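PDB 4BQ2: B-agarase from Saccharophagus degradans, which hydrolyses beta-1,4 linkages of agarose as a family 50 glycoside hydrolase, probably acting from chain ends. Local coordinates for residues 67-72 and 190-195; 113-118 and 143-148; 431-436 and 484-489. One frame throughout, in Å; residues are numbered along the deposited sequence.

Interaction 1: 67-72 and 190-195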
loop_
_atom_site.group_PDB
_atom_site.type_symbol
_atom_site.label_atom_id
_atom_site.label_comp_id
_atom_site.label_asym_id
_atom_site.label_seq_id
_atom_site.Cartn_x
_atom_site.Cartn_y
_atom_site.Cartn_z
ATOM N N PHE A 67 4.764 -28.421 19.162
ATOM C CA PHE A 67 4.294 -28.325 17.775
ATOM C C PHE A 67 5.338 -27.699 16.873
ATOM O O PHE A 67 5.249 -26.512 16.526
ATOM C CB PHE A 67 2.983 -27.554 17.690
ATOM C CG PHE A 67 1.816 -28.303 18.244
ATOM C CD1 PHE A 67 1.279 -29.375 17.554
ATOM C CD2 PHE A 67 1.253 -27.941 19.461
ATOM C CE1 PHE A 67 0.198 -30.075 18.060
ATOM C CE2 PHE A 67 0.171 -28.640 19.979
ATOM C CZ PHE A 67 -0.362 -29.700 19.272
ATOM N N THR A 68 6.321 -28.499 16.482
ATOM C CA THR A 68 7.464 -27.981 15.731
ATOM C C THR A 68 7.197 -27.727 14.250
ATOM O O THR A 68 8.011 -27.093 13.566
ATOM C CB THR A 68 8.681 -28.908 15.854
ATOM O OG1 THR A 68 8.370 -30.162 15.250
ATOM C CG2 THR A 68 9.077 -29.097 17.316
ATOM N N SER A 69 6.061 -28.205 13.750
ATOM C CA SER A 69 5.631 -27.883 12.384
ATOM C C SER A 69 4.121 -28.048 12.359
ATOM O O SER A 69 3.615 -29.123 12.005
ATOM C CB SER A 69 6.291 -28.806 11.359
ATOM O OG SER A 69 5.886 -28.478 10.030
ATOM N N ALA A 70 3.402 -26.995 12.755
ATOM C CA ALA A 70 1.960 -27.086 12.913
ATOM C C ALA A 70 1.285 -25.778 12.569
ATOM O O ALA A 70 1.951 -24.756 12.491
ATOM C CB ALA A 70 1.608 -27.491 14.342
ATOM N N SER A 71 -0.033 -25.836 12.366
ATOM C CA SER A 71 -0.836 -24.661 12.044
ATOM C C SER A 71 -2.067 -24.628 12.935
ATOM O O SER A 71 -2.576 -25.649 13.347
ATOM C CB SER A 71 -1.293 -24.683 10.563
ATOM O OG SER A 71 -0.180 -24.621 9.696
ATOM N N LEU A 72 -2.539 -23.415 13.188
ATOM C CA LEU A 72 -3.785 -23.138 13.827
ATOM C C LEU A 72 -4.890 -23.066 12.766
ATOM O O LEU A 72 -4.771 -22.317 11.777
ATOM C CB LEU A 72 -3.662 -21.758 14.477
ATOM C CG LEU A 72 -4.711 -21.223 15.419
ATOM C CD1 LEU A 72 -4.812 -22.154 16.632
ATOM C CD2 LEU A 72 -4.296 -19.797 15.838
ATOM N N GLN A 190 -3.345 -28.464 14.087
ATOM C CA GLN A 190 -3.050 -29.674 13.308
ATOM C C GLN A 190 -1.572 -29.626 12.916
ATOM O O GLN A 190 -1.102 -28.579 12.473
ATOM C CB GLN A 190 -3.933 -29.737 12.042
ATOM C CG GLN A 190 -5.390 -30.098 12.329
ATOM C CD GLN A 190 -6.270 -30.152 11.113
ATOM O OE1 GLN A 190 -7.493 -30.072 11.232
ATOM N NE2 GLN A 190 -5.667 -30.281 9.925
ATOM N N PRO A 191 -0.833 -30.754 13.062
ATOM C CA PRO A 191 0.529 -30.759 12.533
ATOM C C PRO A 191 0.448 -30.557 11.026
ATOM O O PRO A 191 -0.580 -30.893 10.415
ATOM C CB PRO A 191 1.059 -32.166 12.877
ATOM C CG PRO A 191 -0.149 -32.999 13.135
ATOM C CD PRO A 191 -1.244 -32.072 13.592
ATOM N N ASN A 192 1.484 -29.970 10.444
ATOM C CA ASN A 192 1.481 -29.732 9.024
ATOM C C ASN A 192 1.682 -31.026 8.244
ATOM O O ASN A 192 2.480 -31.859 8.649
ATOM C CB ASN A 192 2.592 -28.781 8.648
ATOM C CG ASN A 192 2.389 -27.393 9.235
ATOM O OD1 ASN A 192 1.250 -26.958 9.459
ATOM N ND2 ASN A 192 3.490 -26.698 9.485
ATOM N N PRO A 193 0.971 -31.172 7.103
ATOM C CA PRO A 193 1.348 -32.167 6.115
ATOM C C PRO A 193 2.820 -31.983 5.747
ATOM O O PRO A 193 3.426 -30.955 6.102
ATOM C CB PRO A 193 0.472 -31.819 4.909
ATOM C CG PRO A 193 -0.731 -31.148 5.485
ATOM C CD PRO A 193 -0.249 -30.430 6.723
ATOM N N PRO A 194 3.417 -32.978 5.066
ATOM C CA PRO A 194 4.799 -32.812 4.579
ATOM C C PRO A 194 4.884 -31.636 3.590
ATOM O O PRO A 194 3.972 -31.453 2.783
ATOM C CB PRO A 194 5.076 -34.122 3.829
ATOM C CG PRO A 194 4.117 -35.113 4.395
ATOM C CD PRO A 194 2.906 -34.349 4.878
ATOM N N GLN A 195 5.967 -30.873 3.650
ATOM C CA GLN A 195 6.154 -29.755 2.727
ATOM C C GLN A 195 6.375 -30.255 1.295
ATOM O O GLN A 195 7.232 -31.096 1.059
ATOM C CB GLN A 195 7.325 -28.905 3.160
ATOM C CG GLN A 195 7.506 -27.678 2.288
ATOM C CD GLN A 195 8.624 -26.796 2.770
ATOM O OE1 GLN A 195 9.759 -27.243 2.950
ATOM N NE2 GLN A 195 8.320 -25.536 2.970
HETATM O O HOH W 1 6.216 -30.686 8.157
#

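Interaction 2: 113-118 and 143-148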
loop_
_atom_site.group_PDB
_atom_site.type_symbol
_atom_site.label_atom_id
_atom_site.label_comp_id
_atom_site.label_asym_id
_atom_site.label_seq_id
_atom_site.Cartn_x
_atom_site.Cartn_y
_atom_site.Cartn_z
ATOM N N TYR A 113 -6.252 -21.837 7.715
ATOM C CA TYR A 113 -5.124 -22.101 8.621
ATOM C C TYR A 113 -4.056 -21.049 8.626
ATOM O O TYR A 113 -3.805 -20.390 7.614
ATOM C CB TYR A 113 -4.497 -23.495 8.386
ATOM C CG TYR A 113 -3.877 -23.676 7.008
ATOM C CD1 TYR A 113 -4.651 -24.116 5.927
ATOM C CD2 TYR A 113 -2.525 -23.439 6.798
ATOM C CE1 TYR A 113 -4.088 -24.302 4.662
ATOM C CE2 TYR A 113 -1.945 -23.622 5.545
ATOM C CZ TYR A 113 -2.736 -24.055 4.486
ATOM O OH TYR A 113 -2.153 -24.221 3.251
ATOM N N ALA A 114 -3.406 -20.934 9.783
ATOM C CA ALA A 114 -2.281 -20.059 9.965
ATOM C C ALA A 114 -1.150 -20.856 10.569
ATOM O O ALA A 114 -1.259 -21.384 11.684
ATOM C CB ALA A 114 -2.656 -18.876 10.862
ATOM N N LYS A 115 -0.061 -20.953 9.820
ATOM C CA LYS A 115 1.128 -21.670 10.278
ATOM C C LYS A 115 1.673 -21.088 11.589
ATOM O O LYS A 115 1.762 -19.882 11.737
ATOM C CB LYS A 115 2.187 -21.654 9.166
ATOM C CG LYS A 115 1.954 -22.686 8.072
ATOM C CD LYS A 115 2.827 -22.348 6.885
ATOM C CE LYS A 115 2.652 -23.340 5.759
ATOM N NZ LYS A 115 2.847 -22.566 4.495
ATOM N N LEU A 116 1.989 -21.953 12.561
ATOM C CA LEU A 116 2.649 -21.504 13.773
ATOM C C LEU A 116 4.133 -21.744 13.716
ATOM O O LEU A 116 4.911 -21.053 14.367
ATOM C CB LEU A 116 2.111 -22.283 14.962
ATOM C CG LEU A 116 0.652 -22.076 15.334
ATOM C CD1 LEU A 116 0.275 -23.065 16.408
ATOM C CD2 LEU A 116 0.401 -20.652 15.815
ATOM N N SER A 117 4.505 -22.783 12.977
ATOM C CA SER A 117 5.889 -23.272 12.855
ATOM C C SER A 117 6.026 -24.131 11.596
ATOM O O SER A 117 5.035 -24.646 11.067
ATOM C CB SER A 117 6.241 -24.137 14.057
ATOM O OG SER A 117 5.336 -25.242 14.128
ATOM N N GLY A 118 7.266 -24.278 11.125
ATOM C CA GLY A 118 7.568 -25.197 10.053
ATOM C C GLY A 118 7.534 -24.588 8.659
ATOM O O GLY A 118 7.185 -23.414 8.487
ATOM N N PRO A 143 0.617 -22.103 -1.208
ATOM C CA PRO A 143 0.644 -22.996 -0.036
ATOM C C PRO A 143 1.758 -24.047 -0.133
ATOM O O PRO A 143 2.170 -24.400 -1.238
ATOM C CB PRO A 143 -0.742 -23.657 -0.065
ATOM C CG PRO A 143 -1.274 -23.420 -1.428
ATOM C CD PRO A 143 -0.689 -22.117 -1.880
ATOM N N THR A 144 2.251 -24.534 1.003
ATOM C CA THR A 144 3.332 -25.523 1.002
ATOM C C THR A 144 2.841 -26.970 0.969
ATOM O O THR A 144 3.647 -27.902 1.055
ATOM C CB THR A 144 4.264 -25.339 2.205
ATOM O OG1 THR A 144 3.474 -25.279 3.394
ATOM C CG2 THR A 144 5.070 -24.057 2.057
ATOM N N TRP A 145 1.525 -27.150 0.901
ATOM C CA TRP A 145 0.937 -28.440 0.571
ATOM C C TRP A 145 -0.389 -28.197 -0.132
ATOM O O TRP A 145 -0.879 -27.067 -0.138
ATOM C CB TRP A 145 0.717 -29.290 1.814
ATOM C CG TRP A 145 -0.271 -28.720 2.826
ATOM C CD1 TRP A 145 -1.630 -28.877 2.835
ATOM C CD2 TRP A 145 0.047 -27.922 3.968
ATOM N NE1 TRP A 145 -2.180 -28.235 3.936
ATOM C CE2 TRP A 145 -1.170 -27.632 4.636
ATOM C CE3 TRP A 145 1.240 -27.433 4.500
ATOM C CZ2 TRP A 145 -1.218 -26.882 5.810
ATOM C CZ3 TRP A 145 1.192 -26.683 5.665
ATOM C CH2 TRP A 145 -0.035 -26.411 6.306
ATOM N N THR A 146 -0.976 -29.263 -0.674
ATOM C CA THR A 146 -2.248 -29.206 -1.391
ATOM C C THR A 146 -3.404 -29.713 -0.550
ATOM O O THR A 146 -3.347 -30.822 0.012
ATOM C CB THR A 146 -2.178 -30.040 -2.689
ATOM O OG1 THR A 146 -1.127 -29.516 -3.501
ATOM C CG2 THR A 146 -3.505 -29.957 -3.461
ATOM N N SER A 147 -4.446 -28.894 -0.437
ATOM C CA SER A 147 -5.666 -29.281 0.269
ATOM C C SER A 147 -6.819 -28.359 -0.134
ATOM O O SER A 147 -6.599 -27.365 -0.816
ATOM C CB SER A 147 -5.448 -29.230 1.788
ATOM O OG SER A 147 -5.289 -27.892 2.230
ATOM N N ASP A 148 -8.038 -28.712 0.276
ATOM C CA ASP A 148 -9.223 -27.865 0.054
ATOM C C ASP A 148 -9.212 -26.629 0.993
ATOM O O ASP A 148 -9.968 -25.667 0.784
ATOM C CB ASP A 148 -10.496 -28.674 0.295
ATOM C CG ASP A 148 -10.887 -29.542 -0.888
ATOM O OD1 ASP A 148 -10.129 -29.615 -1.876
ATOM O OD2 ASP A 148 -11.983 -30.147 -0.835
HETATM O O HOH W 2 0.679 -24.303 3.254
HETATM O O HOH W 3 -3.174 -25.997 1.569
#

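Interaction 3: 431-436 and 484-489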
loop_
_atom_site.group_PDB
_atom_site.type_symbol
_atom_site.label_atom_id
_atom_site.label_comp_id
_atom_site.label_asym_id
_atom_site.label_seq_id
_atom_site.Cartn_x
_atom_site.Cartn_y
_atom_site.Cartn_z
ATOM N N PHE A 431 -3.928 14.823 -15.497
ATOM C CA PHE A 431 -3.027 13.891 -14.793
ATOM C C PHE A 431 -2.472 14.534 -13.529
ATOM O O PHE A 431 -2.472 15.759 -13.396
ATOM C CB PHE A 431 -1.837 13.500 -15.690
ATOM C CG PHE A 431 -0.973 14.669 -16.087
ATOM C CD1 PHE A 431 -1.343 15.504 -17.159
ATOM C CD2 PHE A 431 0.209 14.939 -15.388
ATOM C CE1 PHE A 431 -0.534 16.594 -17.524
ATOM C CE2 PHE A 431 1.009 16.008 -15.741
ATOM C CZ PHE A 431 0.653 16.825 -16.821
ATOM N N PHE A 432 -1.983 13.696 -12.622
ATOM C CA PHE A 432 -1.291 14.158 -11.408
ATOM C C PHE A 432 0.174 13.934 -11.619
ATOM O O PHE A 432 0.551 12.889 -12.143
ATOM C CB PHE A 432 -1.785 13.403 -10.175
ATOM C CG PHE A 432 -3.164 13.815 -9.763
ATOM C CD1 PHE A 432 -4.266 13.507 -10.558
ATOM C CD2 PHE A 432 -3.352 14.565 -8.604
ATOM C CE1 PHE A 432 -5.561 13.917 -10.209
ATOM C CE2 PHE A 432 -4.640 14.965 -8.224
ATOM C CZ PHE A 432 -5.744 14.636 -9.024
ATOM N N ALA A 433 0.988 14.910 -11.222
ATOM C CA ALA A 433 2.439 14.815 -11.386
ATOM C C ALA A 433 3.048 14.430 -10.053
ATOM O O ALA A 433 2.381 14.527 -9.048
ATOM C CB ALA A 433 3.021 16.145 -11.829
ATOM N N ASN A 434 4.326 14.048 -10.054
ATOM C CA ASN A 434 5.029 13.711 -8.818
ATOM C C ASN A 434 6.514 13.888 -8.928
ATOM O O ASN A 434 7.109 13.835 -10.030
ATOM C CB ASN A 434 4.784 12.242 -8.443
ATOM C CG ASN A 434 5.533 11.261 -9.359
ATOM O OD1 ASN A 434 5.067 10.878 -10.474
ATOM N ND2 ASN A 434 6.690 10.852 -8.905
ATOM N N GLY A 435 7.132 14.035 -7.763
ATOM C CA GLY A 435 8.576 13.964 -7.651
ATOM C C GLY A 435 8.921 13.408 -6.291
ATOM O O GLY A 435 8.048 13.310 -5.388
ATOM N N TRP A 436 10.182 13.019 -6.158
ATOM C CA TRP A 436 10.720 12.523 -4.896
ATOM C C TRP A 436 11.935 13.368 -4.556
ATOM O O TRP A 436 12.793 13.582 -5.414
ATOM C CB TRP A 436 11.259 11.100 -5.059
ATOM C CG TRP A 436 10.371 10.017 -5.541
ATOM C CD1 TRP A 436 10.216 9.604 -6.838
ATOM C CD2 TRP A 436 9.587 9.114 -4.733
ATOM N NE1 TRP A 436 9.379 8.518 -6.891
ATOM C CE2 TRP A 436 8.994 8.181 -5.611
ATOM C CE3 TRP A 436 9.363 8.994 -3.364
ATOM C CZ2 TRP A 436 8.132 7.149 -5.160
ATOM C CZ3 TRP A 436 8.517 7.952 -2.886
ATOM C CH2 TRP A 436 7.894 7.063 -3.788
ATOM N N VAL A 484 -3.299 18.401 -12.737
ATOM C CA VAL A 484 -4.197 18.747 -11.624
ATOM C C VAL A 484 -3.379 19.261 -10.440
ATOM O O VAL A 484 -3.727 20.251 -9.775
ATOM C CB VAL A 484 -5.083 17.538 -11.192
ATOM C CG1 VAL A 484 -6.062 17.944 -10.073
ATOM C CG2 VAL A 484 -5.891 16.999 -12.378
ATOM N N GLY A 485 -2.262 18.618 -10.187
ATOM C CA GLY A 485 -1.464 18.991 -9.048
ATOM C C GLY A 485 -0.242 18.119 -8.942
ATOM O O GLY A 485 -0.071 17.183 -9.734
ATOM N N VAL A 486 0.588 18.406 -7.938
ATOM C CA VAL A 486 1.873 17.733 -7.754
ATOM C C VAL A 486 1.963 17.081 -6.365
ATOM O O VAL A 486 1.891 17.800 -5.364
ATOM C CB VAL A 486 3.065 18.755 -7.879
ATOM C CG1 VAL A 486 4.401 18.020 -7.696
ATOM C CG2 VAL A 486 3.049 19.498 -9.230
ATOM N N PHE A 487 2.118 15.738 -6.318
ATOM C CA PHE A 487 2.511 15.006 -5.096
ATOM C C PHE A 487 4.024 15.045 -4.942
ATOM O O PHE A 487 4.769 14.936 -5.939
ATOM C CB PHE A 487 2.123 13.522 -5.202
ATOM C CG PHE A 487 0.633 13.302 -5.201
ATOM C CD1 PHE A 487 -0.116 13.489 -4.028
ATOM C CD2 PHE A 487 -0.020 12.902 -6.352
ATOM C CE1 PHE A 487 -1.494 13.281 -4.024
ATOM C CE2 PHE A 487 -1.412 12.706 -6.356
ATOM C CZ PHE A 487 -2.143 12.897 -5.183
ATOM N N ILE A 488 4.491 15.251 -3.727
ATOM C CA ILE A 488 5.933 15.147 -3.488
ATOM C C ILE A 488 6.142 14.127 -2.362
ATOM O O ILE A 488 5.540 14.246 -1.284
ATOM C CB ILE A 488 6.588 16.496 -3.124
ATOM C CG1 ILE A 488 6.444 17.536 -4.260
ATOM C CG2 ILE A 488 8.072 16.276 -2.772
ATOM C CD1 ILE A 488 7.239 17.281 -5.548
ATOM N N ASP A 489 6.978 13.120 -2.629
ATOM C CA ASP A 489 7.298 12.055 -1.642
ATOM C C ASP A 489 6.079 11.178 -1.362
ATOM O O ASP A 489 5.059 11.364 -1.971
ATOM C CB ASP A 489 7.898 12.633 -0.345
ATOM C CG ASP A 489 9.329 13.123 -0.524
ATOM O OD1 ASP A 489 10.027 12.685 -1.493
ATOM O OD2 ASP A 489 9.762 13.966 0.312
#

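Interaction 1: 67-72 and 190-195
N192 lays its carboxamide between two serine hydroxyls, with each end of the amide taking one of them. Its OD1 accepts a hydrogen bond of 2.8 Å from S71 OG, while its ND2 donates to S69 OG over 3.0 Å. The ND2 bond is bent: the angle at the hydrogen is 143°, and the serine oxygen stands 25° out of the amide plane. Gripped at both ends, and with ND2 also forming a weak bond to S117 O, the group has its rotation fixed. The serines reach it by different routes: S69 extends its hydroxyl away from its own N (chi1 -179°), whereas that of S71 folds back beside its N.

The arrangement lies at the end of the antiparallel pairing of strands 70-79 and 180-191 in the N-terminal domain, which by sequence resembles an agarase carbohydrate-binding module. S71 and Q190 form a hydrogen-bonded pair there, S71 N to Q190 O at 2.9 Å and Q190 N to S71 O at 3.0 Å. At the neighbouring non-hydrogen-bonded pair A70 and P191 the backbones come close, and the CB atoms of the two residues point apart. Beyond it N192 N donates an almost straight bond of 2.8 Å to S69 O. Q190 OE1 accepts a hydrogen bond from R188 NE, and a water bound to S69 OG at 2.9 Å also makes a weak bond to P193 O.

Interaction 2: 113-118 and 143-148
At one end of strand 110-115 in the CBM-like domain, the strand is covered by the long loop that leads to strand 150-155, and an aromatic pair joins the two. The rings of Y113 and W145 lie nearly parallel, 20° between planes, but are offset, with little of one ring above the other. W145 CZ2 sits over one face of the tyrosine, toward the rim, and comes to 3.4 Å from Y113 CE2. Both side chains hold CG between the backbone N and the carbonyl carbon (chi1 63° in each), and they approach each other from opposite directions.

K115 runs past the indole the other way, its CE 3.6 Å from W145 CZ3, and meets T144 tip to tip. The ammonium has its charged partner in D120, a salt bridge, and T144 OG1 is hydrogen-bonded to H119, whose ring also meets W145 at a steep angle. Y73 of strand 70-79 also meets the Y113 ring.

Two waters bridge the segments. One accepts from K115 NZ and from T144 N and also bonds to Y113 OH, drawing lysine, loop backbone and phenol together. The other lies 2.7 Å from Y113 OH and 2.9 Å from S147 OG, and it donates to W145 O over 3.1 Å.

Interaction 3: 431-436 and 484-489
F432 and V484 form the apolar centre of this contact between parallel strands 431-435 and 483-488, which lie side by side in the barrel domain, consistent with the (beta/alpha)8 barrel of such glycoside hydrolases. V484 CB stands over the face of the F432 ring in a CH-pi contact, 3.8 Å from its centroid, and V484 CG1 touches F432 CZ. F487 meets the same ring rim to rim, F487 CE2 at 3.5 Å from F432 CD2 with the planes 23° apart. R603 makes a cation-pi contact with F487, and H697 meets F432 edge-to-face. A433 and V486 point to the other face of the sheet, where A433 meets helix 460-477.

Five backbone hydrogen bonds join the strands. A433 N to G485 O, F487 N to A433 O, G435 N to F487 O and D489 N to G435 O follow the parallel pattern; at the start F431 O takes V484 N instead.

Past the strand ends the contact turns polar. With CG beside its backbone N (chi1 -73°), D489 swings its carboxylate back toward W436, the ring and carboxylate planes 40° apart. D489 OD2 is hydrogen-bonded to Y582 and OD1 to V437 N, and OD1 lies 3.5 Å from W436 CA.

How the interactions relate
Chain order alone separates these contacts into two groups. Residues 67-72 open interaction 1, which closes only at 190-195, so its loop spans many of the N-terminal domain's strands. Interaction 2 nests inside that loop, closing a shorter, irregular one between 113-118 and 143-148. The two touch: strand 70-79 lies between 180-191 and 110-115, L72 O accepts a hydrogen bond from A114 N, and S117 OG pairs with F67 O. Interaction 3 follows in series, joining two strands of the probable barrel domain through a connection that includes helix 460-477. It sits across the chain's centre, about 48 Å from interaction 1 and 42 Å from interaction 2, centre to centre.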